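Local coordinates for hypothetical protein (Bacteroides caccae, PDB 4M8R) that is of unknown function but joins an N-terminal Ig-like domain to a WD40-like domain and packs as four copies in the deposited assembly, at the interface of chains A and B and the interface of chains A and C. Sequence-based numbering; all coordinates share one arbitrary frame. Chains: chain A/B/C, hypothetical protein.

Contact 1: the interface of chains A and B. Residues chain A 135, 375, 378; chain B 116, 135.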
# COMPACT_ATOMS: atom_id res chain seq x y z
N GLU A 135 -20.48 11.28 17.17
CA GLU A 135 -20.55 10.23 18.18
C GLU A 135 -19.88 10.65 19.49
O GLU A 135 -19.18 11.66 19.53
CB GLU A 135 -20.00 8.90 17.66
CG GLU A 135 -18.53 8.88 17.31
CD GLU A 135 -18.13 7.55 16.71
OE1 GLU A 135 -18.23 6.52 17.42
OE2 GLU A 135 -17.72 7.53 15.52
N ARG A 375 -21.80 7.84 4.60
CA ARG A 375 -20.80 7.77 5.65
C ARG A 375 -19.77 6.74 5.22
O ARG A 375 -20.05 5.54 5.22
CB ARG A 375 -21.44 7.38 6.98
CG ARG A 375 -20.63 7.86 8.17
CD ARG A 375 -20.74 6.98 9.40
NE ARG A 375 -22.09 6.91 9.95
CZ ARG A 375 -22.38 6.63 11.22
NH1 ARG A 375 -21.41 6.40 12.11
NH2 ARG A 375 -23.65 6.59 11.61
N ARG A 378 -18.50 3.40 6.86
CA ARG A 378 -19.39 2.26 6.66
C ARG A 378 -19.23 1.80 5.23
O ARG A 378 -18.70 2.53 4.39
CB ARG A 378 -20.85 2.67 6.90
CG ARG A 378 -21.14 3.14 8.31
CD ARG A 378 -21.00 2.00 9.30
NE ARG A 378 -21.47 2.35 10.63
CZ ARG A 378 -20.75 2.97 11.56
NH1 ARG A 378 -19.49 3.33 11.33
NH2 ARG A 378 -21.30 3.22 12.74
N ASP B 116 -17.21 -1.02 12.61
CA ASP B 116 -17.26 0.04 13.62
C ASP B 116 -16.86 -0.50 14.99
O ASP B 116 -17.26 -1.60 15.37
CB ASP B 116 -18.64 0.71 13.70
CG ASP B 116 -19.74 -0.25 14.18
OD1 ASP B 116 -19.96 -1.28 13.52
OD2 ASP B 116 -20.38 0.04 15.22
N GLU B 135 -22.26 2.91 18.36
CA GLU B 135 -22.82 4.17 17.87
C GLU B 135 -24.11 3.94 17.09
O GLU B 135 -24.46 2.82 16.75
CB GLU B 135 -21.80 4.97 17.07
CG GLU B 135 -21.33 4.35 15.78
CD GLU B 135 -20.24 5.19 15.14
OE1 GLU B 135 -20.54 6.35 14.76
OE2 GLU B 135 -19.09 4.68 15.02
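B:Glu135 sets its carboxylate against the NH1 end of A:Arg375 and the NH2 end of A:Arg378, two guanidiniums layered one over the other, and beside A:Glu135. A:Arg375 NH1 makes a salt bridge and a bent hydrogen bond (130° at the hydrogen) to B:Glu135 OE1, 2.8 Å long. The oxygen lies near the plane of the guanidinium, whereas the nitrogen approaches from well above the carboxylate plane. A:Arg378 adds a longer salt bridge, NH2 to B:Glu135 OE2 at 3.5 Å, with the two flat groups almost perpendicular (86°). The acidic groups of A:Glu135 and B:Glu135 also meet, A:Glu135 OE1 lying 3.1 Å from B:Glu135 OE2. Two charged carboxylates would disfavour this approach, so the flanking arginines, repeated by the two-fold, are likely to offset it; a shared proton is possible but is not seen.

What positions A:Arg378 is a pair of neighbours near the rim of its two faces: CB of B:Asp116 on one, NH1 of A:Arg375 on the other. A bend at chi2 (-67°) turns its chain towards the glutamate. An alanine in place of B:Glu135 would remove the carboxylate and would probably leave both arginines without their acidic partner across the interface.

The pairing may be a crystal contact. Every residue here belongs to a loop: position 135 follows strand 128-133, 375 and 378 link strands 368-373 and 381-387, and 116 precedes strand 118-123, so loop meets loop around the two-fold.

Contact 2: the interface of chains A and C. Residues chain A 47-49, 89, 91; chain C 238-240.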
# COMPACT_ATOMS: atom_id res chain seq x y z
N ASP A 47 9.37 24.84 6.98
CA ASP A 47 9.81 23.44 6.96
C ASP A 47 9.38 22.81 8.29
O ASP A 47 9.63 23.37 9.35
CB ASP A 47 11.34 23.34 6.79
CG ASP A 47 11.79 23.49 5.33
OD1 ASP A 47 10.96 23.75 4.43
OD2 ASP A 47 13.01 23.33 5.07
N PHE A 48 8.74 21.65 8.21
CA PHE A 48 8.21 20.96 9.39
C PHE A 48 9.01 19.70 9.70
O PHE A 48 9.41 18.97 8.79
CB PHE A 48 6.75 20.55 9.15
CG PHE A 48 5.81 21.70 8.92
CD1 PHE A 48 5.74 22.33 7.69
CD2 PHE A 48 4.98 22.14 9.93
CE1 PHE A 48 4.87 23.38 7.47
CE2 PHE A 48 4.11 23.19 9.73
CZ PHE A 48 4.06 23.82 8.50
N ARG A 49 9.24 19.45 10.98
CA ARG A 49 9.84 18.20 11.45
C ARG A 49 9.04 17.68 12.63
O ARG A 49 8.81 18.41 13.59
CB ARG A 49 11.28 18.44 11.89
CG ARG A 49 12.03 17.17 12.27
CD ARG A 49 13.16 17.47 13.25
NE ARG A 49 12.64 17.88 14.55
CZ ARG A 49 13.39 18.32 15.56
NH1 ARG A 49 14.71 18.40 15.44
NH2 ARG A 49 12.81 18.68 16.70
N ARG A 89 8.36 20.92 15.00
CA ARG A 89 9.37 21.96 14.94
C ARG A 89 9.24 22.61 13.56
O ARG A 89 9.42 21.94 12.54
CB ARG A 89 10.77 21.36 15.10
CG ARG A 89 11.93 22.24 14.64
CD ARG A 89 13.24 21.49 14.76
NE ARG A 89 14.41 22.28 14.36
CZ ARG A 89 14.93 22.33 13.13
NH1 ARG A 89 14.39 21.64 12.12
NH2 ARG A 89 16.00 23.08 12.91
N GLU A 91 10.60 25.58 11.06
CA GLU A 91 11.58 26.59 10.73
C GLU A 91 10.99 27.51 9.67
O GLU A 91 10.41 27.04 8.68
CB GLU A 91 12.88 25.97 10.23
CG GLU A 91 14.00 26.99 10.05
CD GLU A 91 15.38 26.38 9.98
OE1 GLU A 91 15.50 25.13 9.85
OE2 GLU A 91 16.36 27.15 10.05
N ASN C 238 17.41 21.23 6.51
CA ASN C 238 17.95 21.39 7.84
C ASN C 238 17.13 20.59 8.85
O ASN C 238 16.34 21.16 9.61
CB ASN C 238 18.00 22.86 8.24
CG ASN C 238 18.70 23.07 9.57
OD1 ASN C 238 19.75 22.47 9.82
ND2 ASN C 238 18.13 23.90 10.43
N PHE C 239 17.34 19.28 8.85
CA PHE C 239 16.53 18.36 9.66
C PHE C 239 17.36 17.51 10.63
O PHE C 239 17.52 16.31 10.43
CB PHE C 239 15.72 17.44 8.74
CG PHE C 239 14.58 18.12 8.03
CD1 PHE C 239 13.62 18.83 8.73
CD2 PHE C 239 14.44 18.01 6.65
CE1 PHE C 239 12.57 19.43 8.07
CE2 PHE C 239 13.38 18.60 5.99
CZ PHE C 239 12.45 19.32 6.70
N PRO C 240 17.89 18.12 11.69
CA PRO C 240 18.55 17.32 12.72
C PRO C 240 17.56 16.56 13.59
O PRO C 240 16.39 16.94 13.68
CB PRO C 240 19.29 18.36 13.56
CG PRO C 240 18.49 19.61 13.39
CD PRO C 240 17.94 19.56 11.98
O HOH W 1 14.74 21.76 6.44
O HOH W 2 13.93 22.85 9.00
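C:Asn238 and C:Pro240 are gripped by arginine and glutamate side chains of chain A. On the tight side, A:Arg49 NH1 donates to the carbonyl oxygen of C:Pro240 at 2.8 Å, from above the carbonyl plane. CD of A:Arg89 sits over the centre of the A:Arg49 guanidinium, 3.3 Å above its plane, and is likely to limit its tilt. A:Arg89 itself is extended from CG to NE and gives NH1 to the backbone oxygen of C:Asn238 (3.2 Å), this time in the carbonyl plane. The amide of C:Asn238 returns a nearly straight bond from ND2, 3.0 Å and 173° at the hydrogen, received on the syn lone pair of A:Glu91 OE1. Beside these, the ring of C:Phe239 brings CE1 3.3 Å from the backbone oxygen of A:Phe48 and CD1 4.0 Å from A:Arg49 CB.

The looser side is bridged by water: water 1 lies 2.7 Å from A:Asp47 OD2 and 2.7 Å from C:Asn238 N, and rests over the ring face of C:Phe239. It also meets water 2, which links A:Glu91 OE1 to the oxygen of C:Asn238; the reach of A:Arg89 NH1 to water 2 is weak.

Strands 43-50 and 88-96 of the Ig-like domain thus receive the short strand 239-240 and its preceding residue from the WD40-like domain of chain C.

Contact 3: the interface of chains A and C. Residues chain A 191-192, 238-240; chain C 89, 91, 93, 102.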
# COMPACT_ATOMS: atom_id res chain seq x y z
N PHE A 191 -10.04 27.98 -11.09
CA PHE A 191 -9.21 29.11 -11.47
C PHE A 191 -10.01 30.11 -12.29
O PHE A 191 -10.00 31.30 -11.99
CB PHE A 191 -7.97 28.65 -12.24
CG PHE A 191 -6.97 29.74 -12.45
CD1 PHE A 191 -6.14 30.14 -11.41
CD2 PHE A 191 -6.89 30.41 -13.67
CE1 PHE A 191 -5.23 31.16 -11.59
CE2 PHE A 191 -5.98 31.43 -13.85
CZ PHE A 191 -5.15 31.81 -12.82
N TYR A 192 -10.70 29.63 -13.32
CA TYR A 192 -11.50 30.51 -14.17
C TYR A 192 -12.93 30.61 -13.67
O TYR A 192 -13.42 29.76 -12.93
CB TYR A 192 -11.48 30.02 -15.63
CG TYR A 192 -10.15 30.16 -16.33
CD1 TYR A 192 -9.54 31.40 -16.49
CD2 TYR A 192 -9.49 29.04 -16.84
CE1 TYR A 192 -8.32 31.53 -17.14
CE2 TYR A 192 -8.27 29.15 -17.48
CZ TYR A 192 -7.69 30.40 -17.63
OH TYR A 192 -6.48 30.49 -18.27
N ASN A 238 -7.31 24.22 -12.50
CA ASN A 238 -7.81 24.26 -13.85
C ASN A 238 -7.45 22.97 -14.58
O ASN A 238 -6.54 22.95 -15.42
CB ASN A 238 -7.27 25.47 -14.61
CG ASN A 238 -7.89 25.61 -15.98
OD1 ASN A 238 -9.10 25.46 -16.14
ND2 ASN A 238 -7.07 25.89 -16.99
N PHE A 239 -8.19 21.90 -14.27
CA PHE A 239 -7.88 20.56 -14.79
C PHE A 239 -9.04 19.92 -15.56
O PHE A 239 -9.67 18.99 -15.08
CB PHE A 239 -7.48 19.65 -13.63
CG PHE A 239 -6.12 19.95 -13.04
CD1 PHE A 239 -5.00 20.00 -13.84
CD2 PHE A 239 -5.97 20.12 -11.68
CE1 PHE A 239 -3.75 20.24 -13.30
CE2 PHE A 239 -4.73 20.37 -11.13
CZ PHE A 239 -3.62 20.43 -11.94
N PRO A 240 -9.32 20.41 -16.77
CA PRO A 240 -10.32 19.74 -17.60
C PRO A 240 -9.78 18.45 -18.20
O PRO A 240 -8.57 18.28 -18.32
CB PRO A 240 -10.59 20.75 -18.72
CG PRO A 240 -9.34 21.55 -18.81
CD PRO A 240 -8.79 21.63 -17.41
N ARG C 89 0.30 18.08 -20.14
CA ARG C 89 -0.18 19.43 -20.39
C ARG C 89 0.29 20.28 -19.21
O ARG C 89 -0.09 20.02 -18.06
CB ARG C 89 -1.71 19.44 -20.48
CG ARG C 89 -2.36 20.81 -20.31
CD ARG C 89 -3.87 20.67 -20.31
NE ARG C 89 -4.58 21.95 -20.19
CZ ARG C 89 -4.96 22.51 -19.04
NH1 ARG C 89 -4.71 21.94 -17.86
NH2 ARG C 89 -5.61 23.67 -19.07
N GLU C 91 0.43 24.06 -17.60
CA GLU C 91 -0.02 25.44 -17.58
C GLU C 91 0.96 26.26 -16.75
O GLU C 91 1.34 25.85 -15.65
CB GLU C 91 -1.43 25.56 -17.02
CG GLU C 91 -2.01 26.96 -17.16
CD GLU C 91 -3.52 27.02 -17.02
OE1 GLU C 91 -4.13 26.01 -16.58
OE2 GLU C 91 -4.09 28.09 -17.33
N PHE C 93 2.02 29.74 -14.86
CA PHE C 93 1.43 30.86 -14.13
C PHE C 93 2.48 31.84 -13.63
O PHE C 93 3.51 31.43 -13.10
CB PHE C 93 0.67 30.34 -12.91
CG PHE C 93 -0.50 29.46 -13.24
CD1 PHE C 93 -1.75 30.00 -13.47
CD2 PHE C 93 -0.35 28.08 -13.30
CE1 PHE C 93 -2.83 29.19 -13.76
CE2 PHE C 93 -1.42 27.26 -13.59
CZ PHE C 93 -2.67 27.82 -13.82
N SER C 102 -2.50 33.19 -15.42
CA SER C 102 -2.13 32.21 -16.43
C SER C 102 -1.47 32.91 -17.61
O SER C 102 -2.02 33.87 -18.15
CB SER C 102 -3.36 31.45 -16.92
OG SER C 102 -2.98 30.45 -17.85
O HOH W 3 -3.62 23.57 -15.11
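A:Phe191 packs on C:Phe93 from a locally helical backbone (psi -50°), after which A:Tyr192 turns extended, while C:Arg89, C:Glu91 and C:Phe93, every second residue of extended strand 88-96, point to the same side. The two phenyl rings meet edge to face, with planes 67° apart and centroids separated by 5.0 Å. C:Phe93 supplies the edge: its CE1 lies over the face of A:Phe191, towards the rim, 3.6 Å from CZ. CG of A:Phe191 stands opposite the backbone N, which carries the ring towards chain C and also lets CE2 approach CB of C:Ser102 at 4.0 Å.

A:Tyr192 buttresses that ring from its own chain, for CD2 of A:Phe191 lies 3.8 Å above the centre of the tyrosine ring. The phenol oxygen of A:Tyr192 comes within 3.5 Å of OE2 of C:Glu91, and it is similarly near OG of C:Ser102; both are long enough to count as proximity rather than firm bonds.

The polar part grips A:Asn238. C:Arg89 NH1 donates to its backbone oxygen, in the carbonyl plane, and its ND2 donates almost straight (173° at the hydrogen) to C:Glu91 OE1. Water 3 bridges the A:Asn238 oxygen and C:Glu91 OE1, while the ring of A:Pro240 lies loosely over the rim of one face of the C:Arg89 guanidinium.

The glutamate is therefore used at both oxygens: with OE1 engaged across the interface, OE2 accepts from OG of C:Ser102 at 2.7 Å through its anti lone pair.

Contacts 2 and 3 are two-fold counterparts within the A/C interface, their C-alpha centres about 32 Å apart: each joins strand 88-96 of one chain's Ig-like domain to residues 238-240 of the other. They cover different borders of that footprint, contact 2 adding strand 43-50 and contact 3 adding residues 191-192 and strand 99-108. Contact 1 lies about 37 Å from contact 2 and 38 Å from contact 3, and uses other loops of chain A. Chain A can therefore engage B and C simultaneously, a geometry compatible with the deposited four-copy assembly, although its biological relevance is not established by the coordinates.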